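Local coordinates for intimin (Escherichia coli, PDB 6TPL), which probably acts as a bacterial surface adhesin, in which these two Ig-like passenger domains form an extended juncture that restrains the reach of the binding end, at residues A[13-18]-A[105-110]; A[75-80]-A[187-192]; A[109-114]-A[192-197]; A[140-145]-A[178-183]; A[146-151]-A[170-175]. All coordinates share one frame; numbering follows the deposited sequence.

Interaction 1. Residues A[13-18]-A[105-110]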
# COMPACT_ATOMS: atom_id res chain seq x y z
N LYS A 13 5.23 -5.58 -7.09
CA LYS A 13 4.23 -4.88 -7.88
C LYS A 13 3.29 -4.16 -6.93
O LYS A 13 3.08 -4.60 -5.80
CB LYS A 13 3.42 -5.84 -8.75
CG LYS A 13 4.21 -6.82 -9.61
CD LYS A 13 3.29 -7.99 -9.96
CE LYS A 13 3.81 -8.85 -11.11
NZ LYS A 13 2.88 -9.98 -11.42
N THR A 14 2.69 -3.06 -7.40
CA THR A 14 1.63 -2.42 -6.63
C THR A 14 0.25 -2.99 -6.93
O THR A 14 -0.67 -2.81 -6.13
CB THR A 14 1.61 -0.91 -6.87
OG1 THR A 14 1.49 -0.65 -8.28
CG2 THR A 14 2.88 -0.27 -6.34
N SER A 15 0.09 -3.69 -8.05
CA SER A 15 -1.22 -4.22 -8.43
C SER A 15 -1.06 -5.42 -9.34
O SER A 15 0.01 -5.67 -9.90
CB SER A 15 -2.07 -3.15 -9.12
OG SER A 15 -1.60 -2.91 -10.44
N ALA A 16 -2.15 -6.17 -9.47
CA ALA A 16 -2.18 -7.35 -10.33
C ALA A 16 -3.61 -7.58 -10.78
O ALA A 16 -4.56 -6.99 -10.25
CB ALA A 16 -1.65 -8.59 -9.61
N LYS A 17 -3.76 -8.45 -11.78
CA LYS A 17 -5.09 -8.81 -12.27
C LYS A 17 -5.82 -9.65 -11.23
O LYS A 17 -5.22 -10.49 -10.55
CB LYS A 17 -4.98 -9.58 -13.58
CG LYS A 17 -4.59 -8.73 -14.78
CD LYS A 17 -4.47 -9.57 -16.04
CE LYS A 17 -3.06 -10.11 -16.23
NZ LYS A 17 -2.08 -9.02 -16.51
N ALA A 18 -7.12 -9.40 -11.10
CA ALA A 18 -7.96 -10.13 -10.16
C ALA A 18 -8.45 -11.42 -10.80
O ALA A 18 -9.64 -11.74 -10.73
CB ALA A 18 -9.16 -9.30 -9.71
N SER A 105 -9.38 1.38 -13.53
CA SER A 105 -9.35 1.18 -12.09
C SER A 105 -8.11 1.83 -11.50
O SER A 105 -7.05 1.86 -12.13
CB SER A 105 -9.35 -0.32 -11.72
OG SER A 105 -10.30 -1.05 -12.48
N ILE A 106 -8.24 2.33 -10.28
CA ILE A 106 -7.07 2.75 -9.52
C ILE A 106 -6.18 1.54 -9.27
O ILE A 106 -6.64 0.50 -8.79
CB ILE A 106 -7.47 3.41 -8.20
CG1 ILE A 106 -8.20 4.72 -8.46
CG2 ILE A 106 -6.24 3.67 -7.36
CD1 ILE A 106 -8.84 5.34 -7.22
N THR A 107 -4.89 1.67 -9.59
CA THR A 107 -3.93 0.61 -9.35
C THR A 107 -2.96 0.93 -8.22
O THR A 107 -2.33 0.01 -7.69
CB THR A 107 -3.12 0.31 -10.62
OG1 THR A 107 -2.45 1.50 -11.06
CG2 THR A 107 -4.04 -0.21 -11.72
N GLU A 108 -2.83 2.20 -7.84
CA GLU A 108 -1.95 2.54 -6.73
C GLU A 108 -2.34 3.89 -6.15
O GLU A 108 -2.96 4.73 -6.81
CB GLU A 108 -0.49 2.53 -7.17
CG GLU A 108 -0.21 3.18 -8.53
CD GLU A 108 1.28 3.29 -8.83
OE1 GLU A 108 1.83 4.39 -8.64
OE2 GLU A 108 1.88 2.27 -9.22
N ILE A 109 -1.96 4.08 -4.89
CA ILE A 109 -2.12 5.34 -4.17
C ILE A 109 -0.91 5.44 -3.24
O ILE A 109 -0.65 4.52 -2.46
CB ILE A 109 -3.46 5.39 -3.42
CG1 ILE A 109 -3.58 6.71 -2.66
CG2 ILE A 109 -3.59 4.21 -2.49
CD1 ILE A 109 -4.99 7.08 -2.30
N LYS A 110 -0.14 6.51 -3.37
CA LYS A 110 1.10 6.69 -2.62
C LYS A 110 1.10 8.06 -1.97
O LYS A 110 0.61 9.04 -2.55
CB LYS A 110 2.32 6.54 -3.53
CG LYS A 110 2.48 5.17 -4.17
CD LYS A 110 3.68 5.15 -5.11
CE LYS A 110 3.86 3.82 -5.81
NZ LYS A 110 5.06 3.83 -6.70
O HOH W 1 -1.47 -0.46 -5.07
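The carbonyl oxygens of Thr14 and Thr107 are joined through one water, which donates a hydrogen bond of 2.7 Å to Thr14 O and another of 2.8 Å to Thr107 O. The two oxygens themselves face each other at 3.6 Å, and the shared water offsets what would probably be a mutual repulsion. Beside this bridge, Thr14 OG1 lies 3.1 Å from Glu108 OE2, with the two side chains crossing obliquely. The contact sits at the juncture of two bacterial Ig-like domains: strand 15-17 is an outermost strand of a first-domain sheet, and strand 105-111 is the opening strand of the second. The Ser15 hydroxyl packs against Thr107, its OG 3.6 Å from Thr107 CB. With chi1 at 58°, Thr107 OG1 sits between the backbone N and the carbonyl carbon and makes a weak hydrogen bond to Lys129 O. Glu108 OE1 forms a long ion pair with Lys110 NZ at 3.8 Å, and a magnesium ion lies about 4 Å from the Glu108 side chain. An alanine at Glu108 would probably leave Thr14 OG1 without its carboxylate neighbour and Lys110 without this nearby negative charge. Thr14 CG2 reaches Lys110 CE at 4.2 Å.

Interaction 2. Residues A[75-80]-A[187-192]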
# COMPACT_ATOMS: atom_id res chain seq x y z
N PRO A 75 -11.61 -7.96 -7.36
CA PRO A 75 -11.06 -6.60 -7.38
C PRO A 75 -11.14 -5.98 -5.99
O PRO A 75 -12.17 -6.04 -5.32
CB PRO A 75 -11.96 -5.86 -8.38
CG PRO A 75 -12.60 -6.95 -9.21
CD PRO A 75 -12.75 -8.11 -8.27
N GLY A 76 -10.03 -5.40 -5.54
CA GLY A 76 -10.01 -4.78 -4.24
C GLY A 76 -8.59 -4.55 -3.75
O GLY A 76 -7.61 -4.78 -4.46
N GLN A 77 -8.52 -4.07 -2.51
CA GLN A 77 -7.27 -3.74 -1.84
C GLN A 77 -6.94 -4.84 -0.84
O GLN A 77 -7.84 -5.40 -0.21
CB GLN A 77 -7.37 -2.40 -1.12
CG GLN A 77 -6.21 -1.46 -1.37
CD GLN A 77 -6.41 -0.11 -0.72
OE1 GLN A 77 -7.36 0.09 0.03
NE2 GLN A 77 -5.51 0.82 -0.99
N VAL A 78 -5.65 -5.15 -0.70
CA VAL A 78 -5.21 -6.18 0.23
C VAL A 78 -3.99 -5.68 0.99
O VAL A 78 -3.06 -5.11 0.39
CB VAL A 78 -4.89 -7.51 -0.48
CG1 VAL A 78 -4.44 -8.56 0.53
CG2 VAL A 78 -6.10 -8.00 -1.28
N VAL A 79 -3.98 -5.91 2.30
CA VAL A 79 -2.83 -5.61 3.15
C VAL A 79 -2.30 -6.93 3.70
O VAL A 79 -3.04 -7.68 4.35
CB VAL A 79 -3.20 -4.65 4.29
CG1 VAL A 79 -2.04 -4.54 5.27
CG2 VAL A 79 -3.58 -3.28 3.74
N VAL A 80 -1.03 -7.21 3.45
CA VAL A 80 -0.34 -8.39 3.96
C VAL A 80 0.69 -7.93 4.98
O VAL A 80 1.29 -6.86 4.82
CB VAL A 80 0.33 -9.19 2.83
CG1 VAL A 80 1.12 -10.35 3.40
CG2 VAL A 80 -0.71 -9.67 1.84
N VAL A 187 -14.49 -0.25 -5.28
CA VAL A 187 -13.35 -0.38 -4.38
C VAL A 187 -13.11 0.97 -3.71
O VAL A 187 -12.86 1.97 -4.39
CB VAL A 187 -12.08 -0.85 -5.10
CG1 VAL A 187 -10.90 -0.90 -4.14
CG2 VAL A 187 -12.31 -2.21 -5.75
N ASP A 188 -13.18 0.99 -2.38
CA ASP A 188 -12.90 2.17 -1.56
C ASP A 188 -11.40 2.21 -1.29
O ASP A 188 -10.91 1.68 -0.29
CB ASP A 188 -13.72 2.10 -0.27
CG ASP A 188 -13.58 3.32 0.61
OD1 ASP A 188 -13.03 4.34 0.15
OD2 ASP A 188 -14.02 3.25 1.78
N VAL A 189 -10.65 2.83 -2.20
CA VAL A 189 -9.19 2.75 -2.14
C VAL A 189 -8.68 3.63 -1.01
O VAL A 189 -8.96 4.84 -0.96
CB VAL A 189 -8.56 3.14 -3.48
CG1 VAL A 189 -7.04 3.22 -3.33
CG2 VAL A 189 -8.94 2.15 -4.57
N LYS A 190 -7.91 3.04 -0.11
CA LYS A 190 -7.37 3.74 1.05
C LYS A 190 -5.89 4.01 0.86
O LYS A 190 -5.13 3.12 0.46
CB LYS A 190 -7.57 2.92 2.33
CG LYS A 190 -9.01 2.52 2.61
CD LYS A 190 -9.87 3.74 2.84
CE LYS A 190 -11.32 3.36 3.09
NZ LYS A 190 -12.17 4.56 3.32
N ALA A 191 -5.47 5.24 1.14
CA ALA A 191 -4.06 5.59 1.16
C ALA A 191 -3.45 5.14 2.48
O ALA A 191 -4.16 4.82 3.44
CB ALA A 191 -3.89 7.09 0.99
N PRO A 192 -2.12 5.09 2.57
CA PRO A 192 -1.48 4.92 3.88
C PRO A 192 -1.97 5.99 4.84
O PRO A 192 -2.16 7.15 4.46
CB PRO A 192 0.01 5.07 3.58
CG PRO A 192 0.16 4.81 2.11
CD PRO A 192 -1.13 5.25 1.48
O HOH W 2 -10.27 -0.86 0.41
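Val187 lays both methyls against Gly76, CG2 being the closer, 3.8 Å from Gly76 CA. This opens a contact between two consecutive Ig-like domains: strand 76-83 belongs to a sheet of the first, and strand 189-190 pairs with strand 174-181 of the second. The touching parts run only 13° apart, but what binds them is a side-chain amide, with no backbone-to-backbone hydrogen bond between them. Gly76 adopts backbone angles that would press a side chain against the carbonyl oxygen of Pro75, a conformation that suits glycine.

At Asp188 the main chain takes part: its O accepts a water hydrogen bond of 2.7 Å, and the same water donates to Gln77 OE1 at 3.1 Å. Val189 follows, with CG1 packed 3.7 Å from Gln77 NE2, while its side chain also touches Ile106 and Ile109. Lys190 then receives the glutamine amide at both of its main-chain polar atoms. Lys190 N donates to Gln77 OE1 at 3.0 Å, nearly straight at 165°, and Gln77 NE2 donates to Lys190 O at 2.7 Å with that oxygen close to the amide plane. Two bonds from one amide fix its flip and restrict its rotation. Gln77 reaches across with CG off the staggered positions, chi1 -132°, and an extended chain beyond. The Lys190 side chain bends at chi2 instead, and its NZ forms a salt bridge of 2.7 Å with Asp188 OD2, met from above the carboxylate plane, besides a hydrogen bond to Ser179 OG.

Interaction 3. Residues A[109-114]-A[192-197]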
# COMPACT_ATOMS: atom_id res chain seq x y z
N ILE A 109 -1.96 4.08 -4.89
CA ILE A 109 -2.12 5.34 -4.17
C ILE A 109 -0.91 5.44 -3.24
O ILE A 109 -0.65 4.52 -2.46
CB ILE A 109 -3.46 5.39 -3.42
CG1 ILE A 109 -3.58 6.71 -2.66
CG2 ILE A 109 -3.59 4.21 -2.49
CD1 ILE A 109 -4.99 7.08 -2.30
N LYS A 110 -0.14 6.51 -3.37
CA LYS A 110 1.10 6.69 -2.62
C LYS A 110 1.10 8.06 -1.97
O LYS A 110 0.61 9.04 -2.55
CB LYS A 110 2.32 6.54 -3.53
CG LYS A 110 2.48 5.17 -4.17
CD LYS A 110 3.68 5.15 -5.11
CE LYS A 110 3.86 3.82 -5.81
NZ LYS A 110 5.06 3.83 -6.70
N ALA A 111 1.65 8.13 -0.75
CA ALA A 111 1.90 9.39 -0.05
C ALA A 111 3.40 9.63 -0.02
O ALA A 111 4.18 8.69 0.21
CB ALA A 111 1.32 9.34 1.37
N ASP A 112 3.82 10.86 -0.29
CA ASP A 112 5.26 11.13 -0.34
C ASP A 112 5.90 11.09 1.04
O ASP A 112 7.10 10.81 1.15
CB ASP A 112 5.52 12.46 -1.06
CG ASP A 112 5.02 13.68 -0.30
OD1 ASP A 112 5.65 14.75 -0.44
OD2 ASP A 112 4.02 13.57 0.45
N LYS A 113 5.12 11.30 2.10
CA LYS A 113 5.59 11.12 3.47
C LYS A 113 4.40 10.81 4.36
O LYS A 113 3.25 11.08 4.00
CB LYS A 113 6.34 12.35 3.98
CG LYS A 113 5.53 13.63 3.98
CD LYS A 113 6.39 14.81 4.41
CE LYS A 113 5.62 16.11 4.41
NZ LYS A 113 6.51 17.27 4.69
N THR A 114 4.67 10.23 5.53
CA THR A 114 3.62 9.80 6.45
C THR A 114 3.43 10.74 7.63
O THR A 114 2.60 10.45 8.51
CB THR A 114 3.91 8.39 6.96
OG1 THR A 114 5.11 8.39 7.73
CG2 THR A 114 4.07 7.40 5.81
N PRO A 192 -2.12 5.09 2.57
CA PRO A 192 -1.48 4.92 3.88
C PRO A 192 -1.97 5.99 4.84
O PRO A 192 -2.16 7.15 4.46
CB PRO A 192 0.01 5.07 3.58
CG PRO A 192 0.16 4.81 2.11
CD PRO A 192 -1.13 5.25 1.48
N GLU A 193 -2.21 5.59 6.09
CA GLU A 193 -2.52 6.57 7.12
C GLU A 193 -1.32 7.48 7.35
O GLU A 193 -0.17 7.03 7.28
CB GLU A 193 -2.91 5.86 8.42
CG GLU A 193 -3.54 6.76 9.46
CD GLU A 193 -4.13 5.97 10.61
OE1 GLU A 193 -3.41 5.13 11.19
OE2 GLU A 193 -5.32 6.19 10.92
N VAL A 194 -1.58 8.76 7.57
CA VAL A 194 -0.55 9.73 7.90
C VAL A 194 -0.93 10.42 9.20
O VAL A 194 -2.04 10.23 9.72
CB VAL A 194 -0.35 10.77 6.77
CG1 VAL A 194 -0.01 10.07 5.46
CG2 VAL A 194 -1.59 11.65 6.63
N GLU A 195 -0.01 11.23 9.73
CA GLU A 195 -0.28 11.94 10.97
C GLU A 195 0.32 13.34 10.96
O GLU A 195 1.47 13.53 10.57
CB GLU A 195 0.26 11.15 12.17
CG GLU A 195 -0.11 11.77 13.52
CD GLU A 195 0.01 10.81 14.69
OE1 GLU A 195 -0.47 11.16 15.79
OE2 GLU A 195 0.56 9.70 14.51
N PHE A 196 -0.49 14.31 11.38
CA PHE A 196 -0.06 15.69 11.54
C PHE A 196 0.24 15.97 13.01
O PHE A 196 -0.47 15.50 13.90
CB PHE A 196 -1.13 16.65 11.03
CG PHE A 196 -1.32 16.61 9.54
CD1 PHE A 196 -2.11 15.63 8.95
CD2 PHE A 196 -0.72 17.55 8.73
CE1 PHE A 196 -2.28 15.59 7.59
CE2 PHE A 196 -0.89 17.52 7.37
CZ PHE A 196 -1.67 16.55 6.79
N PHE A 197 1.31 16.73 13.25
CA PHE A 197 1.73 17.08 14.60
C PHE A 197 1.90 18.59 14.70
O PHE A 197 2.43 19.22 13.78
CB PHE A 197 3.07 16.40 14.97
CG PHE A 197 3.03 14.90 14.96
CD1 PHE A 197 2.69 14.20 16.10
CD2 PHE A 197 3.36 14.20 13.81
CE1 PHE A 197 2.66 12.81 16.10
CE2 PHE A 197 3.33 12.81 13.80
CZ PHE A 197 2.99 12.12 14.95
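Thr114 O is the tight point of this contact, held from the side of Val194 and Glu195. Glu195 N donates to it at 3.0 Å, with an N-H...O angle of 147°, and Val194 CA approaches the same oxygen at 3.3 Å in a CA-H...O contact. Val194 CB also lies close, 3.4 Å from Thr114 O. CG1 of this valine stands anti to its own carbonyl carbon, beside the backbone N, and meets Lys113 O at 3.7 Å.

Toward the start of both segments the fit slackens. Ala111 CB and Val194 CG1 are 4.4 Å apart, and Pro192 CD stays 4.0 Å from Ile109 O. Glu193, exposed to solvent, turns its CB away from 109-114, and the carboxylate of Glu195 leads off to a salt bridge with Lys175.

In this Ig-like domain the first strand switches sheets: 105-111 pairs with 124-132, whereas 115-117 runs parallel to the last strand, 194-197, as the A' and G strands do in many Ig folds. The bond at Thr114 O lies at this switch, and Glu195 also bonds to the backbone of Ala116. Since the one hydrogen bond across the segments is main chain to main chain, the pairing probably depends little on which polar side chains flank it.

Interaction 4. Residues A[140-145]-A[178-183]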
# COMPACT_ATOMS: atom_id res chain seq x y z
N GLN A 140 -9.37 10.52 -16.62
CA GLN A 140 -10.28 9.84 -15.71
C GLN A 140 -10.38 10.64 -14.42
O GLN A 140 -9.36 11.05 -13.85
CB GLN A 140 -9.78 8.42 -15.42
CG GLN A 140 -10.71 7.59 -14.56
CD GLN A 140 -11.82 6.95 -15.38
OE1 GLN A 140 -11.72 6.85 -16.60
NE2 GLN A 140 -12.87 6.50 -14.70
N GLU A 141 -11.61 10.88 -13.97
CA GLU A 141 -11.83 11.67 -12.76
C GLU A 141 -11.59 10.80 -11.53
O GLU A 141 -12.33 9.83 -11.30
CB GLU A 141 -13.24 12.25 -12.74
CG GLU A 141 -13.42 13.48 -13.63
CD GLU A 141 -14.68 14.25 -13.31
OE1 GLU A 141 -14.88 15.33 -13.92
OE2 GLU A 141 -15.48 13.80 -12.46
N VAL A 142 -10.57 11.14 -10.75
CA VAL A 142 -10.33 10.52 -9.45
C VAL A 142 -10.84 11.46 -8.38
O VAL A 142 -10.45 12.64 -8.34
CB VAL A 142 -8.83 10.22 -9.25
CG1 VAL A 142 -8.61 9.58 -7.88
CG2 VAL A 142 -8.30 9.33 -10.36
N THR A 143 -11.71 10.96 -7.50
CA THR A 143 -12.25 11.75 -6.41
C THR A 143 -11.59 11.32 -5.10
O THR A 143 -11.48 10.12 -4.81
CB THR A 143 -13.77 11.60 -6.31
OG1 THR A 143 -14.38 12.10 -7.51
CG2 THR A 143 -14.31 12.38 -5.12
N PHE A 144 -11.12 12.31 -4.34
CA PHE A 144 -10.40 12.11 -3.09
C PHE A 144 -11.25 12.59 -1.92
O PHE A 144 -11.96 13.60 -2.03
CB PHE A 144 -9.07 12.88 -3.06
CG PHE A 144 -8.07 12.45 -4.11
CD1 PHE A 144 -8.15 12.93 -5.41
CD2 PHE A 144 -7.03 11.60 -3.77
CE1 PHE A 144 -7.23 12.55 -6.37
CE2 PHE A 144 -6.10 11.21 -4.73
CZ PHE A 144 -6.20 11.68 -6.03
N THR A 145 -11.13 11.92 -0.77
CA THR A 145 -11.73 12.38 0.48
C THR A 145 -10.72 12.20 1.60
O THR A 145 -9.73 11.48 1.45
CB THR A 145 -13.02 11.62 0.82
OG1 THR A 145 -12.75 10.22 0.94
CG2 THR A 145 -14.07 11.83 -0.26
N VAL A 178 -6.74 9.35 3.81
CA VAL A 178 -7.22 9.78 2.51
C VAL A 178 -7.72 8.56 1.75
O VAL A 178 -7.11 7.49 1.78
CB VAL A 178 -6.12 10.51 1.73
CG1 VAL A 178 -6.50 10.65 0.27
CG2 VAL A 178 -5.85 11.89 2.33
N SER A 179 -8.86 8.71 1.09
CA SER A 179 -9.44 7.68 0.24
C SER A 179 -9.60 8.21 -1.17
O SER A 179 -9.65 9.43 -1.39
CB SER A 179 -10.80 7.21 0.78
OG SER A 179 -10.67 6.57 2.04
N ALA A 180 -9.67 7.29 -2.13
CA ALA A 180 -9.82 7.66 -3.53
C ALA A 180 -10.73 6.67 -4.23
O ALA A 180 -10.87 5.51 -3.81
CB ALA A 180 -8.46 7.70 -4.25
N ARG A 181 -11.35 7.12 -5.32
CA ARG A 181 -12.27 6.28 -6.07
C ARG A 181 -12.39 6.80 -7.49
O ARG A 181 -12.17 7.99 -7.76
CB ARG A 181 -13.65 6.24 -5.42
CG ARG A 181 -14.36 7.59 -5.46
CD ARG A 181 -15.70 7.55 -4.75
NE ARG A 181 -16.47 8.78 -4.94
CZ ARG A 181 -16.53 9.77 -4.05
NH1 ARG A 181 -15.87 9.68 -2.91
NH2 ARG A 181 -17.25 10.86 -4.31
N VAL A 182 -12.75 5.90 -8.39
CA VAL A 182 -13.19 6.25 -9.74
C VAL A 182 -14.58 5.68 -9.93
O VAL A 182 -15.03 4.80 -9.19
CB VAL A 182 -12.23 5.73 -10.83
CG1 VAL A 182 -10.87 6.43 -10.72
CG2 VAL A 182 -12.09 4.22 -10.73
N SER A 183 -15.27 6.19 -10.95
CA SER A 183 -16.62 5.72 -11.22
C SER A 183 -16.61 4.26 -11.67
O SER A 183 -15.67 3.80 -12.32
CB SER A 183 -17.28 6.59 -12.29
OG SER A 183 -17.30 7.95 -11.91
O HOH W 3 -14.07 8.26 -12.71
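Thr143 and Arg181 lie side by side on one face of an antiparallel strand pair, the threonine methyl serving as a bump beneath the guanidinium. Thr143 CG2 comes to 3.4 Å from Arg181 NH2, over one face of the flat group and displaced toward its rim. Thr145 CG2 meets the same group at its edge, 3.9 Å from Arg181 NH1. Arg181 CG lies between its own backbone N and carbonyl carbon, and the chain runs extended to NE, alongside Thr143.

The opposite face belongs to the core of the second Ig-like β-sandwich. The small Ala180 leaves a hollow between two larger groups: Val142 CG1 approaches its CB at 4.1 Å, and Phe144 CD2 approaches it at 4.2 Å. Val178 CG1 fits at the edge of the Phe144 ring, and Val182 CG1 packs on Val142 CG2 at 3.9 Å. Outside the pair, Val128 and Val166 continue the packing on Phe144.

The strands run antiparallel, their directions 158° apart. Hydrogen-bonded pairs Thr143-Arg181 and Thr145-Ser179 bracket the non-hydrogen-bonded pair Phe144-Ala180, whose CA atoms close to 4.5 Å. Within the first, Thr143 N to Arg181 O is nearly straight at 168°, whereas Arg181 N to Thr143 O bends to 137°. Beyond it, a water accepts from Ser183 N and donates to Glu141 O. The chemistry divides by face: Phe144 and Ala180 turn to the interior, while the other face carries Arg181 and the hydroxyls of Thr143 and Ser179, bonded to Thr155 OG1 and Lys190 NZ.

Interaction 5. Residues A[146-151]-A[170-175]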
# COMPACT_ATOMS: atom_id res chain seq x y z
N THR A 146 -10.97 12.87 2.73
CA THR A 146 -10.07 12.77 3.87
C THR A 146 -10.87 12.80 5.17
O THR A 146 -11.98 13.33 5.22
CB THR A 146 -9.04 13.91 3.88
OG1 THR A 146 -8.07 13.68 4.91
CG2 THR A 146 -9.72 15.26 4.12
N THR A 147 -10.28 12.22 6.22
CA THR A 147 -10.85 12.26 7.56
C THR A 147 -10.29 13.40 8.40
O THR A 147 -10.80 13.64 9.50
CB THR A 147 -10.58 10.94 8.29
OG1 THR A 147 -9.17 10.73 8.45
CG2 THR A 147 -11.17 9.77 7.53
N LEU A 148 -9.27 14.09 7.92
CA LEU A 148 -8.64 15.18 8.65
C LEU A 148 -7.91 16.07 7.65
O LEU A 148 -7.22 15.58 6.76
CB LEU A 148 -7.66 14.65 9.71
CG LEU A 148 -6.81 15.72 10.41
CD1 LEU A 148 -7.72 16.67 11.19
CD2 LEU A 148 -5.76 15.09 11.30
N GLY A 149 -8.08 17.37 7.80
CA GLY A 149 -7.33 18.31 7.00
C GLY A 149 -8.06 18.74 5.75
O GLY A 149 -9.23 18.43 5.51
N LYS A 150 -7.33 19.49 4.93
CA LYS A 150 -7.87 20.15 3.75
C LYS A 150 -7.15 19.64 2.51
O LYS A 150 -5.93 19.80 2.38
CB LYS A 150 -7.71 21.67 3.87
CG LYS A 150 -8.20 22.48 2.68
CD LYS A 150 -7.94 23.97 2.92
CE LYS A 150 -8.47 24.82 1.78
NZ LYS A 150 -8.27 26.27 2.05
N LEU A 151 -7.91 19.05 1.60
CA LEU A 151 -7.37 18.60 0.33
C LEU A 151 -7.32 19.75 -0.66
O LEU A 151 -8.19 20.63 -0.67
CB LEU A 151 -8.23 17.46 -0.24
CG LEU A 151 -8.19 16.09 0.43
CD1 LEU A 151 -9.40 15.28 0.02
CD2 LEU A 151 -6.91 15.36 0.07
N SER A 170 -3.13 20.41 7.18
CA SER A 170 -4.01 20.42 8.34
C SER A 170 -3.53 21.46 9.34
O SER A 170 -2.33 21.57 9.61
CB SER A 170 -4.08 19.05 9.01
OG SER A 170 -4.97 19.06 10.13
N THR A 171 -4.48 22.22 9.88
CA THR A 171 -4.21 23.15 10.96
C THR A 171 -4.36 22.53 12.34
O THR A 171 -4.11 23.20 13.34
CB THR A 171 -5.13 24.38 10.86
OG1 THR A 171 -6.50 23.97 10.97
CG2 THR A 171 -4.92 25.10 9.54
N THR A 172 -4.77 21.26 12.43
CA THR A 172 -4.88 20.58 13.71
C THR A 172 -4.19 19.22 13.62
O THR A 172 -4.14 18.60 12.55
CB THR A 172 -6.35 20.38 14.13
OG1 THR A 172 -6.99 19.44 13.25
CG2 THR A 172 -7.10 21.70 14.09
N PRO A 173 -3.66 18.73 14.74
CA PRO A 173 -2.93 17.46 14.72
C PRO A 173 -3.87 16.26 14.71
O PRO A 173 -5.03 16.34 15.11
CB PRO A 173 -2.13 17.50 16.03
CG PRO A 173 -3.01 18.30 16.96
CD PRO A 173 -3.70 19.33 16.09
N GLY A 174 -3.34 15.14 14.25
CA GLY A 174 -4.07 13.89 14.30
C GLY A 174 -3.75 13.02 13.10
O GLY A 174 -3.07 13.43 12.16
N LYS A 175 -4.27 11.79 13.16
CA LYS A 175 -4.13 10.86 12.05
C LYS A 175 -5.14 11.20 10.97
O LYS A 175 -6.27 11.60 11.26
CB LYS A 175 -4.35 9.42 12.53
CG LYS A 175 -3.31 8.96 13.54
CD LYS A 175 -3.40 7.46 13.81
CE LYS A 175 -2.33 7.00 14.79
NZ LYS A 175 -0.95 7.17 14.25
O HOH W 4 -8.66 9.88 10.83
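Leu148 pushes its branched end into the bend of residues 170-175. CD1 meets two hydroxyls, Thr172 OG1 at 3.5 Å and Ser170 OG at 3.8 Å. CD2 lies against the main chain instead, 3.3 Å from Gly174 O and 3.5 Å from Lys175 O. CG stands anti to the backbone N, chi1 172°, which sends the chain out toward the bend. Gly174 makes room for it, since a CB there would point at Leu148 and come too near CD2. Beside this, Gly149 CA packs on Ser170 CB at 3.9 Å.

The next shell holds both loops in shape. Ser170 OG donates to Thr172 O at 2.6 Å, in the carbonyl plane and on a lone pair, bracing the bend from within. On the other side Thr146 OG1 donates to Leu148 O at 2.8 Å from above its carbonyl plane, and Ser176 OG bonds to the same oxygen. A water links Thr147 OG1 to Lys175 O, to which it donates at 3.0 Å, while Thr147 OG1 also bonds to Leu177 N. An alanine in place of Leu148 would probably open a gap inside the bend and leave the Thr172 hydroxyl without its methyl neighbour.

The contact joins two connections of the second Ig-like sandwich: the loop between strands 141-146 and 150-151 packs on the turn between strands 163-169 and 174-181. With no direct hydrogen bond between the segments, cohesion here rests on alkyl packing against oxygens and on bridging water.

In the fold
Interactions 1 and 2 join the two Ig-like domains, while interactions 3, 4 and 5 lie within the second. The interdomain contacts have centres 9 Å apart, alternate along the chain (13-18, 75-80, 105-110, 187-192) and meet through Ile109, on Val189 and Ala191, and through Ala18 on Pro75. Ile109 belongs also to interaction 3 and touches Ala180 of interaction 4, so the juncture continues into the second sandwich. Val189 O and Ala180 N make a probable hydrogen bond between interactions 2 and 4. Interactions 4 and 5 share strand 174-181; interaction 5 is nested inside interaction 4, itself inside interaction 3. The centres of interactions 1 and 5 are about 25 Å apart. Two adjoining interdomain contacts are consistent with a constitutively extended juncture.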